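Local coordinates for protein L-threonine 3-dehydrogenase (Clostridioides difficile, PDB 7OL1) that probably oxidises the 3-hydroxyl group of L-threonine using NAD+, as a short-chain dehydrogenase of the epimerase/dehydratase family, at residues L26-L31 with N79-I84; V90-H95 with D245-P250; N113-G118 with T161-T166; E124-L129 with F181-R186. All blocks are in the same frame, centred on the assembly; numbering follows the deposited sequence.

Contact 1 of 4, residues L26-L31 with N79-I84; sequences LITGAL and NRFFEI
Thr28 OG1 is held by the backbone N of Ala97 and, more weakly, by His95 ND1, so the polar branch of this buried threonine is satisfied at the end of neighbouring strand 92-95 and just beyond it. The methyl branch is left to serve the contact: with OG1 placed by chi1 at 83°, CG2 lies beside the backbone N and meets Phe81 CZ at 3.6 Å, approaching the ring obliquely. Leu26, two residues earlier on the same side of strand 25-28, divides its fork between two helix residues. Its CD2 reaches the ring edge of Phe81, 3.9 Å from CE1, while its CD1 lies 3.9 Å from Ile84 CG2. On helix 78-87 Ile84 points at the strand, whereas Phe81 starts off alongside and brings only its ring over. On the solvent side of that helix Arg80 NE and NH2 both bind Glu83 OE1, the NH2 bond at 2.8 Å. This is helix-on-sheet packing in a Rossmann fold, where the strand runs into the glycine-rich turn at Gly29 that in relatives approaches the dinucleotide. Strand and helix meet entirely through carbon, which implies that shape and exclusion of water hold them together, with directional bonding confined to the flanks.

Contact 2 of 4, residues V90-H95 with D245-P250; sequences VDTIIH and DLIEAP
Ile94 and Ile247 cross at about a right angle, each presenting the long branch of its side chain to the other. The meeting is between Ile94 CG1 and Ile247 CD1, 3.7 Å apart, with Ile94 CD1 close by at 3.8 Å from the same methyl. Ile247 therefore drives a single terminal methyl against the outer half of the Ile94 chain. The CB of Ile94 does not itself point at the helix; it is the first torsion, setting CG1 anti to the carbonyl carbon (chi1 -58°), that swings the long branch across. The shorter branch of Ile247 has a looser neighbour in Thr92, with CG2 to CG2 at 4.3 Å.

Thr92 and Ile94 alternate with Ile93 along strand 92-95: Thr92 points at helix 236-248 and Ile94 reaches it with its long branch, while Ile93 points away. This is the layered packing of the Rossmann fold: a central parallel strand, hydrogen-bonded to strand 25-28 on one side and to strand 132-138 on the other, with a helix laid on its face. Isoleucine and threonine, both beta-branched, are at ease in such extended backbone; isoleucine adds broad apolar surface, threonine a single methyl.

The threonine also has a polar branch to place, and its OG1 donates to Asp91 OD1 at 2.9 Å, coming from above the carboxylate plane. That carboxylate is fixed in turn by the backbone N atoms of Lys23 and Lys24. Met22 fills in against Thr92, Ile94 and Ile247, and Phe134 of strand 132-138 packs on Ile247.

Contact 3 of 4, residues N113-G118 with T161-T166; sequences NLNMNG and TMYGVT
Thr166 and Asn115, the residues most buried here, face each other where helices 108-129 and 162-181 run side by side, their local axes 10.1 Å apart and nearly parallel. Asn115 ND2 donates to Thr166 OG1 over 3.1 Å along a nearly straight line (173°), and the hydroxyl lies in the plane of the amide. Thr166 OG1 passes the chain on, donating to the carbonyl oxygen Tyr163 O one turn back at 2.7 Å; its first torsion (chi1 65°) sets the oxygen between N and C, within reach of that carbonyl. Because Asn115 OD1 accepts from the backbone N of Leu99, the amide is held at both ends and its rotation is fixed. The same ND2 stands at the edge of the Tyr163 ring, 3.9 Å from CD1, with amide and ring planes 78° apart.

Met116, the third main contributor, bends at chi2 and chi3 and lays SD against both backbone and side chain of Thr166, nearest to its O at 3.4 Å and 3.8 Å from its CB. A flexible thioether suits this position, which also packs on Trp112 of the second subunit; Met162 and Val165 likewise touch that subunit. Two long parallel helices side by side at a subunit interface are typical of extended short-chain dehydrogenase dimers, and Tyr163 occupies the position of the tyrosine in the family's YxxxK signature, consistent with a place beside the active site.

Contact 4 of 4, residues E124-L129 with F181-R186; sequences EIAKEL and FGVDTR
The backbones draw together at Lys127 and Val183, whose CA atoms lie 5.6 Å apart, just after Gly182 uses a positive phi of 76° to turn the chain out of helix 162-181. That turn belongs to a beta-alpha-beta crossover of the Rossmann fold, carrying the chain from strand 132-138 to its parallel neighbour 184-194, while helix 108-129 packs beside it.

Val183 is the apolar wedge. Its two methyls straddle adjacent helix residues, CG1 at 3.7 Å from Ala126 CB and CG2 at 3.7 Å from Lys127 CA; the small Ala126 side chain lets the segment come this close. At the more exposed end of the contact Lys127 runs over Phe181. With CG anti to the backbone N (chi1 -175°) and the chain extended beyond it, CD and CE slide across one face of the ring, and NZ comes to rest 3.5 Å from the centroid of the Phe181 ring, 20° off its normal. The cation-pi contact is thus backed by a CH-pi contact from CE. Lysine fits well here, its apolar stem lying on the aromatic surface; Pro108 of the second subunit also packs on Phe181.

Next in the chain, Asp184 OD1 is gripped from the side by two Arg186 nitrogens, NE and NH2, with Arg257 adding a further salt bridge, and the NE bond to OD1, on its syn lone pair, measures 2.8 Å.

From the N terminus, the chain first closes contact 1, where strand 25-28 receives helix 78-87 after the first strands of the sheet. The next strand, 92-95, opens contact 2, which closes only at residues 245-250 and so encloses contacts 3 and 4. Those two cross: helix 108-129 enters contact 3 and then contact 4, and the chain from 161 to 186 completes both in the same order. Backbone hydrogen bonds of Leu26 with Thr92 and Ile94 join contact 1 to contact 2, and Ile125 packs on Phe81. Arg186 NH1 bonds to Leu246 O and Ala249 O, tying contact 4 to contact 2. Contacts 3 and 4 also reach the second subunit.

Contact 1 of 4, residues L26-L31 with N79-I84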
# COMPACT_ATOMS: atom_id res chain seq x y z
N LEU A 26 24.89 6.78 4.23
CA LEU A 26 24.50 7.20 2.86
C LEU A 26 23.13 7.86 2.95
O LEU A 26 22.20 7.20 3.37
CB LEU A 26 24.48 5.97 1.94
CG LEU A 26 23.79 6.11 0.58
CD1 LEU A 26 24.45 7.15 -0.30
CD2 LEU A 26 23.74 4.77 -0.15
N ILE A 27 23.01 9.11 2.53
CA ILE A 27 21.72 9.83 2.34
C ILE A 27 21.37 9.89 0.85
O ILE A 27 22.06 10.62 0.13
CB ILE A 27 21.83 11.26 2.90
CG1 ILE A 27 22.39 11.27 4.32
CG2 ILE A 27 20.48 11.95 2.80
CD1 ILE A 27 22.76 12.65 4.79
N THR A 28 20.31 9.20 0.42
CA THR A 28 19.65 9.45 -0.89
C THR A 28 18.72 10.66 -0.75
O THR A 28 18.29 10.94 0.36
CB THR A 28 18.94 8.19 -1.41
OG1 THR A 28 17.68 8.20 -0.75
CG2 THR A 28 19.69 6.90 -1.13
N GLY A 29 18.48 11.39 -1.83
CA GLY A 29 17.61 12.59 -1.85
C GLY A 29 18.17 13.71 -1.00
O GLY A 29 17.40 14.55 -0.48
N ALA A 30 19.48 13.80 -0.92
CA ALA A 30 20.19 14.72 -0.01
C ALA A 30 19.96 16.18 -0.37
O ALA A 30 20.39 16.99 0.44
CB ALA A 30 21.67 14.40 0.00
N LEU A 31 19.37 16.54 -1.51
CA LEU A 31 19.22 18.00 -1.84
C LEU A 31 17.76 18.47 -1.70
O LEU A 31 17.51 19.69 -1.88
CB LEU A 31 19.76 18.26 -3.25
CG LEU A 31 21.24 17.93 -3.47
CD1 LEU A 31 21.67 18.39 -4.84
CD2 LEU A 31 22.14 18.52 -2.40
N ASN A 79 21.85 -1.47 -9.27
CA ASN A 79 23.29 -1.70 -9.46
C ASN A 79 24.09 -0.51 -8.92
O ASN A 79 24.99 -0.73 -8.05
CB ASN A 79 23.64 -1.92 -10.93
CG ASN A 79 25.09 -2.34 -11.05
OD1 ASN A 79 25.96 -1.52 -11.35
ND2 ASN A 79 25.34 -3.57 -10.64
N ARG A 80 23.80 0.71 -9.38
CA ARG A 80 24.66 1.87 -9.03
C ARG A 80 24.44 2.19 -7.54
O ARG A 80 25.43 2.49 -6.84
CB ARG A 80 24.44 3.07 -9.96
CG ARG A 80 24.98 4.37 -9.41
CD ARG A 80 26.23 5.01 -9.99
NE ARG A 80 27.38 4.17 -9.72
CZ ARG A 80 28.61 4.57 -9.38
NH1 ARG A 80 28.93 5.84 -9.20
NH2 ARG A 80 29.52 3.63 -9.20
N PHE A 81 23.20 2.09 -7.07
CA PHE A 81 22.82 2.30 -5.65
C PHE A 81 23.71 1.40 -4.81
O PHE A 81 24.38 1.89 -3.85
CB PHE A 81 21.34 2.00 -5.45
CG PHE A 81 20.65 2.52 -4.21
CD1 PHE A 81 21.34 2.77 -3.04
CD2 PHE A 81 19.27 2.68 -4.21
CE1 PHE A 81 20.67 3.23 -1.92
CE2 PHE A 81 18.61 3.13 -3.08
CZ PHE A 81 19.32 3.40 -1.95
N PHE A 82 23.76 0.12 -5.18
CA PHE A 82 24.58 -0.91 -4.46
C PHE A 82 26.06 -0.53 -4.53
O PHE A 82 26.78 -0.69 -3.53
CB PHE A 82 24.35 -2.28 -5.09
CG PHE A 82 25.15 -3.41 -4.50
CD1 PHE A 82 24.88 -3.87 -3.22
CD2 PHE A 82 26.10 -4.07 -5.25
CE1 PHE A 82 25.59 -4.94 -2.70
CE2 PHE A 82 26.80 -5.15 -4.73
CZ PHE A 82 26.55 -5.58 -3.44
N GLU A 83 26.52 -0.05 -5.69
CA GLU A 83 27.93 0.32 -5.87
C GLU A 83 28.29 1.34 -4.79
O GLU A 83 29.38 1.19 -4.16
CB GLU A 83 28.20 0.82 -7.30
CG GLU A 83 28.23 -0.31 -8.31
CD GLU A 83 28.64 0.00 -9.74
OE1 GLU A 83 28.57 1.18 -10.17
OE2 GLU A 83 29.05 -0.96 -10.41
N ILE A 84 27.44 2.34 -4.60
CA ILE A 84 27.76 3.48 -3.68
C ILE A 84 27.63 3.03 -2.23
O ILE A 84 28.46 3.45 -1.43
CB ILE A 84 26.94 4.72 -4.03
CG1 ILE A 84 27.47 5.30 -5.34
CG2 ILE A 84 26.99 5.75 -2.91
CD1 ILE A 84 26.39 5.82 -6.22

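Contact 2 of 4, residues V90-H95 with D245-P250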
# COMPACT_ATOMS: atom_id res chain seq x y z
N VAL A 90 28.83 1.46 4.10
CA VAL A 90 27.86 2.20 4.97
C VAL A 90 27.14 1.20 5.88
O VAL A 90 27.08 0.03 5.53
CB VAL A 90 26.88 3.02 4.12
CG1 VAL A 90 27.59 4.18 3.44
CG2 VAL A 90 26.14 2.16 3.12
N ASP A 91 26.72 1.64 7.06
CA ASP A 91 25.95 0.81 8.04
C ASP A 91 24.53 1.37 8.13
O ASP A 91 23.65 0.64 8.56
CB ASP A 91 26.67 0.77 9.39
CG ASP A 91 27.02 2.14 9.97
OD1 ASP A 91 26.12 2.72 10.62
OD2 ASP A 91 28.19 2.61 9.76
N THR A 92 24.32 2.60 7.65
CA THR A 92 23.03 3.33 7.63
C THR A 92 22.74 3.91 6.24
O THR A 92 23.61 4.59 5.69
CB THR A 92 23.10 4.48 8.64
OG1 THR A 92 23.56 3.84 9.82
CG2 THR A 92 21.78 5.19 8.84
N ILE A 93 21.52 3.70 5.73
CA ILE A 93 20.99 4.39 4.53
C ILE A 93 19.77 5.21 4.98
O ILE A 93 18.83 4.62 5.48
CB ILE A 93 20.65 3.36 3.43
CG1 ILE A 93 21.83 2.43 3.16
CG2 ILE A 93 20.17 4.03 2.16
CD1 ILE A 93 21.62 1.48 2.00
N ILE A 94 19.83 6.52 4.87
CA ILE A 94 18.66 7.40 5.06
C ILE A 94 18.12 7.71 3.66
O ILE A 94 18.57 8.68 3.00
CB ILE A 94 19.05 8.65 5.87
CG1 ILE A 94 19.62 8.25 7.23
CG2 ILE A 94 17.87 9.60 6.01
CD1 ILE A 94 20.29 9.38 7.95
N HIS A 95 17.15 6.89 3.24
CA HIS A 95 16.48 6.94 1.93
C HIS A 95 15.45 8.07 1.86
O HIS A 95 14.27 7.74 1.85
CB HIS A 95 15.83 5.58 1.64
CG HIS A 95 15.40 5.47 0.22
ND1 HIS A 95 16.27 5.73 -0.82
CD2 HIS A 95 14.20 5.16 -0.33
CE1 HIS A 95 15.61 5.58 -1.96
NE2 HIS A 95 14.34 5.22 -1.69
N ASP A 245 17.35 10.34 16.74
CA ASP A 245 16.83 9.71 17.99
C ASP A 245 16.27 8.33 17.61
O ASP A 245 16.74 7.33 18.21
CB ASP A 245 15.84 10.61 18.75
CG ASP A 245 16.44 11.90 19.33
OD1 ASP A 245 17.68 11.94 19.58
OD2 ASP A 245 15.67 12.87 19.51
N LEU A 246 15.44 8.27 16.55
CA LEU A 246 14.78 7.00 16.12
C LEU A 246 15.80 6.06 15.47
O LEU A 246 15.74 4.84 15.81
CB LEU A 246 13.58 7.24 15.20
CG LEU A 246 12.99 5.96 14.58
CD1 LEU A 246 12.66 4.93 15.65
CD2 LEU A 246 11.78 6.23 13.70
N ILE A 247 16.69 6.52 14.59
CA ILE A 247 17.63 5.56 13.90
C ILE A 247 18.40 4.75 14.97
O ILE A 247 18.56 3.50 14.77
CB ILE A 247 18.57 6.25 12.87
CG1 ILE A 247 17.86 6.44 11.52
CG2 ILE A 247 19.83 5.42 12.69
CD1 ILE A 247 18.39 7.57 10.67
N GLU A 248 18.80 5.45 16.05
CA GLU A 248 19.76 4.99 17.08
C GLU A 248 19.05 4.44 18.32
O GLU A 248 19.75 3.89 19.18
CB GLU A 248 20.68 6.15 17.49
CG GLU A 248 21.47 6.68 16.31
CD GLU A 248 22.79 7.34 16.64
OE1 GLU A 248 22.77 8.34 17.39
OE2 GLU A 248 23.83 6.85 16.14
N ALA A 249 17.73 4.56 18.40
CA ALA A 249 16.94 4.06 19.54
C ALA A 249 17.19 2.57 19.76
O ALA A 249 17.47 1.83 18.83
CB ALA A 249 15.48 4.34 19.32
N PRO A 250 17.05 2.06 21.01
CA PRO A 250 17.18 0.63 21.27
C PRO A 250 16.08 -0.12 20.51
O PRO A 250 14.93 0.24 20.65
CB PRO A 250 17.02 0.52 22.80
CG PRO A 250 17.27 1.92 23.32
CD PRO A 250 16.73 2.83 22.23

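Contact 3 of 4, residues N113-G118 with T161-T166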
# COMPACT_ATOMS: atom_id res chain seq x y z
N ASN A 113 7.26 5.23 -9.87
CA ASN A 113 8.55 4.58 -10.23
C ASN A 113 9.62 4.98 -9.21
O ASN A 113 10.22 4.09 -8.56
CB ASN A 113 9.01 4.86 -11.67
CG ASN A 113 10.45 4.44 -11.91
OD1 ASN A 113 10.82 3.29 -11.69
ND2 ASN A 113 11.31 5.37 -12.31
N LEU A 114 9.84 6.28 -9.04
CA LEU A 114 10.93 6.75 -8.14
C LEU A 114 10.64 6.28 -6.72
O LEU A 114 11.57 5.79 -6.09
CB LEU A 114 11.10 8.28 -8.17
CG LEU A 114 12.14 8.81 -7.16
CD1 LEU A 114 13.50 8.22 -7.39
CD2 LEU A 114 12.23 10.33 -7.22
N ASN A 115 9.41 6.47 -6.22
CA ASN A 115 9.11 6.35 -4.77
C ASN A 115 9.12 4.87 -4.39
O ASN A 115 9.55 4.56 -3.26
CB ASN A 115 7.82 7.06 -4.34
CG ASN A 115 7.88 8.57 -4.51
OD1 ASN A 115 8.86 9.11 -5.01
ND2 ASN A 115 6.83 9.27 -4.12
N MET A 116 8.75 4.00 -5.33
CA MET A 116 8.59 2.55 -5.05
C MET A 116 9.79 1.74 -5.57
O MET A 116 10.29 0.92 -4.80
CB MET A 116 7.25 2.08 -5.63
CG MET A 116 6.07 2.90 -5.10
SD MET A 116 5.94 2.91 -3.26
CE MET A 116 5.89 1.14 -2.99
N ASN A 117 10.28 1.97 -6.79
CA ASN A 117 11.45 1.21 -7.28
C ASN A 117 12.67 1.73 -6.52
O ASN A 117 13.56 0.90 -6.13
CB ASN A 117 11.58 1.23 -8.81
CG ASN A 117 10.36 0.58 -9.45
OD1 ASN A 117 9.89 -0.50 -9.06
ND2 ASN A 117 9.84 1.26 -10.46
N GLY A 118 12.72 3.03 -6.25
CA GLY A 118 13.83 3.55 -5.42
C GLY A 118 13.86 2.81 -4.09
O GLY A 118 14.93 2.30 -3.72
N THR A 161 -4.28 10.74 -3.01
CA THR A 161 -3.09 11.31 -3.72
C THR A 161 -2.10 10.18 -4.06
O THR A 161 -2.04 9.18 -3.27
CB THR A 161 -2.37 12.35 -2.86
OG1 THR A 161 -1.76 11.71 -1.74
CG2 THR A 161 -3.29 13.44 -2.36
N MET A 162 -1.36 10.31 -5.17
CA MET A 162 -0.36 9.28 -5.58
C MET A 162 0.77 9.30 -4.55
O MET A 162 1.22 8.21 -4.17
CB MET A 162 0.20 9.51 -6.99
CG MET A 162 1.38 8.63 -7.37
SD MET A 162 1.02 6.86 -7.47
CE MET A 162 0.03 6.79 -8.96
N TYR A 163 1.18 10.49 -4.09
CA TYR A 163 2.24 10.58 -3.05
C TYR A 163 1.81 9.72 -1.85
O TYR A 163 2.57 8.80 -1.43
CB TYR A 163 2.53 12.02 -2.63
CG TYR A 163 3.56 12.12 -1.53
CD1 TYR A 163 4.69 11.34 -1.54
CD2 TYR A 163 3.40 13.00 -0.47
CE1 TYR A 163 5.62 11.41 -0.53
CE2 TYR A 163 4.34 13.10 0.54
CZ TYR A 163 5.45 12.29 0.51
OH TYR A 163 6.39 12.35 1.46
N GLY A 164 0.60 9.97 -1.33
CA GLY A 164 0.06 9.21 -0.19
C GLY A 164 0.07 7.71 -0.45
O GLY A 164 0.52 6.92 0.39
N VAL A 165 -0.41 7.31 -1.60
CA VAL A 165 -0.45 5.85 -1.91
C VAL A 165 0.97 5.28 -1.81
O VAL A 165 1.10 4.13 -1.37
CB VAL A 165 -1.03 5.64 -3.31
CG1 VAL A 165 -0.81 4.22 -3.82
CG2 VAL A 165 -2.50 6.05 -3.31
N THR A 166 1.99 6.01 -2.28
CA THR A 166 3.37 5.49 -2.33
C THR A 166 3.85 5.35 -0.88
O THR A 166 4.45 4.31 -0.57
CB THR A 166 4.31 6.29 -3.25
OG1 THR A 166 4.54 7.63 -2.82
CG2 THR A 166 3.81 6.38 -4.67

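Contact 4 of 4, residues E124-L129 with F181-R186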
# COMPACT_ATOMS: atom_id res chain seq x y z
N GLU A 124 16.40 -3.97 -0.70
CA GLU A 124 17.12 -5.19 -1.17
C GLU A 124 18.60 -5.00 -0.84
O GLU A 124 19.25 -6.00 -0.42
CB GLU A 124 16.80 -5.47 -2.64
CG GLU A 124 15.51 -6.26 -2.86
CD GLU A 124 15.61 -7.73 -2.48
OE1 GLU A 124 14.64 -8.27 -1.84
OE2 GLU A 124 16.65 -8.33 -2.82
N ILE A 125 19.11 -3.77 -0.96
CA ILE A 125 20.52 -3.46 -0.58
C ILE A 125 20.67 -3.68 0.92
O ILE A 125 21.59 -4.40 1.32
CB ILE A 125 20.89 -2.03 -1.01
CG1 ILE A 125 21.06 -1.94 -2.53
CG2 ILE A 125 22.14 -1.58 -0.29
CD1 ILE A 125 21.05 -0.54 -3.07
N ALA A 126 19.79 -3.10 1.74
CA ALA A 126 19.85 -3.18 3.22
C ALA A 126 19.73 -4.64 3.66
O ALA A 126 20.47 -5.06 4.55
CB ALA A 126 18.76 -2.34 3.80
N LYS A 127 18.85 -5.40 3.01
CA LYS A 127 18.73 -6.87 3.25
C LYS A 127 20.11 -7.52 3.06
O LYS A 127 20.43 -8.40 3.86
CB LYS A 127 17.70 -7.49 2.30
CG LYS A 127 17.41 -8.97 2.54
CD LYS A 127 16.54 -9.63 1.47
CE LYS A 127 16.64 -11.14 1.51
NZ LYS A 127 15.63 -11.82 0.65
N GLU A 128 20.86 -7.12 2.03
CA GLU A 128 22.10 -7.82 1.61
C GLU A 128 23.26 -7.39 2.51
O GLU A 128 24.09 -8.24 2.78
CB GLU A 128 22.44 -7.56 0.14
CG GLU A 128 23.40 -8.58 -0.46
CD GLU A 128 23.65 -8.47 -1.96
OE1 GLU A 128 22.73 -8.02 -2.71
OE2 GLU A 128 24.77 -8.83 -2.38
N LEU A 129 23.28 -6.14 2.96
CA LEU A 129 24.43 -5.53 3.69
C LEU A 129 24.21 -5.43 5.20
O LEU A 129 25.13 -4.94 5.86
CB LEU A 129 24.65 -4.12 3.14
CG LEU A 129 25.00 -4.03 1.66
CD1 LEU A 129 25.64 -2.68 1.36
CD2 LEU A 129 25.90 -5.18 1.23
N PHE A 181 12.63 -10.63 6.86
CA PHE A 181 14.10 -10.76 6.59
C PHE A 181 14.96 -10.18 7.72
O PHE A 181 16.19 -10.31 7.66
CB PHE A 181 14.51 -10.05 5.28
CG PHE A 181 13.84 -10.65 4.07
CD1 PHE A 181 13.90 -12.01 3.84
CD2 PHE A 181 13.09 -9.86 3.22
CE1 PHE A 181 13.25 -12.57 2.76
CE2 PHE A 181 12.43 -10.43 2.14
CZ PHE A 181 12.52 -11.77 1.90
N GLY A 182 14.33 -9.50 8.68
CA GLY A 182 15.04 -8.92 9.82
C GLY A 182 15.81 -7.66 9.47
O GLY A 182 16.66 -7.26 10.29
N VAL A 183 15.48 -6.98 8.37
CA VAL A 183 16.14 -5.69 8.03
C VAL A 183 15.76 -4.65 9.10
O VAL A 183 14.56 -4.57 9.42
CB VAL A 183 15.75 -5.23 6.62
CG1 VAL A 183 16.48 -3.96 6.22
CG2 VAL A 183 15.96 -6.32 5.58
N ASP A 184 16.71 -3.85 9.59
CA ASP A 184 16.39 -2.78 10.57
C ASP A 184 15.79 -1.61 9.78
O ASP A 184 16.46 -0.57 9.63
CB ASP A 184 17.54 -2.43 11.54
CG ASP A 184 17.20 -1.35 12.57
OD1 ASP A 184 16.03 -1.32 13.02
OD2 ASP A 184 18.07 -0.46 12.84
N THR A 185 14.50 -1.72 9.43
CA THR A 185 13.70 -0.60 8.88
C THR A 185 12.95 0.19 9.97
O THR A 185 12.43 -0.41 10.96
CB THR A 185 12.77 -1.14 7.79
OG1 THR A 185 11.66 -1.81 8.38
CG2 THR A 185 13.53 -2.08 6.86
N ARG A 186 12.85 1.50 9.78
CA ARG A 186 12.22 2.47 10.69
C ARG A 186 11.86 3.76 9.97
O ARG A 186 12.56 4.09 9.00
CB ARG A 186 13.18 2.88 11.81
CG ARG A 186 13.67 1.72 12.66
CD ARG A 186 14.65 2.24 13.69
NE ARG A 186 15.37 1.12 14.29
CZ ARG A 186 15.97 1.16 15.48
NH1 ARG A 186 15.98 2.26 16.23
NH2 ARG A 186 16.57 0.08 15.92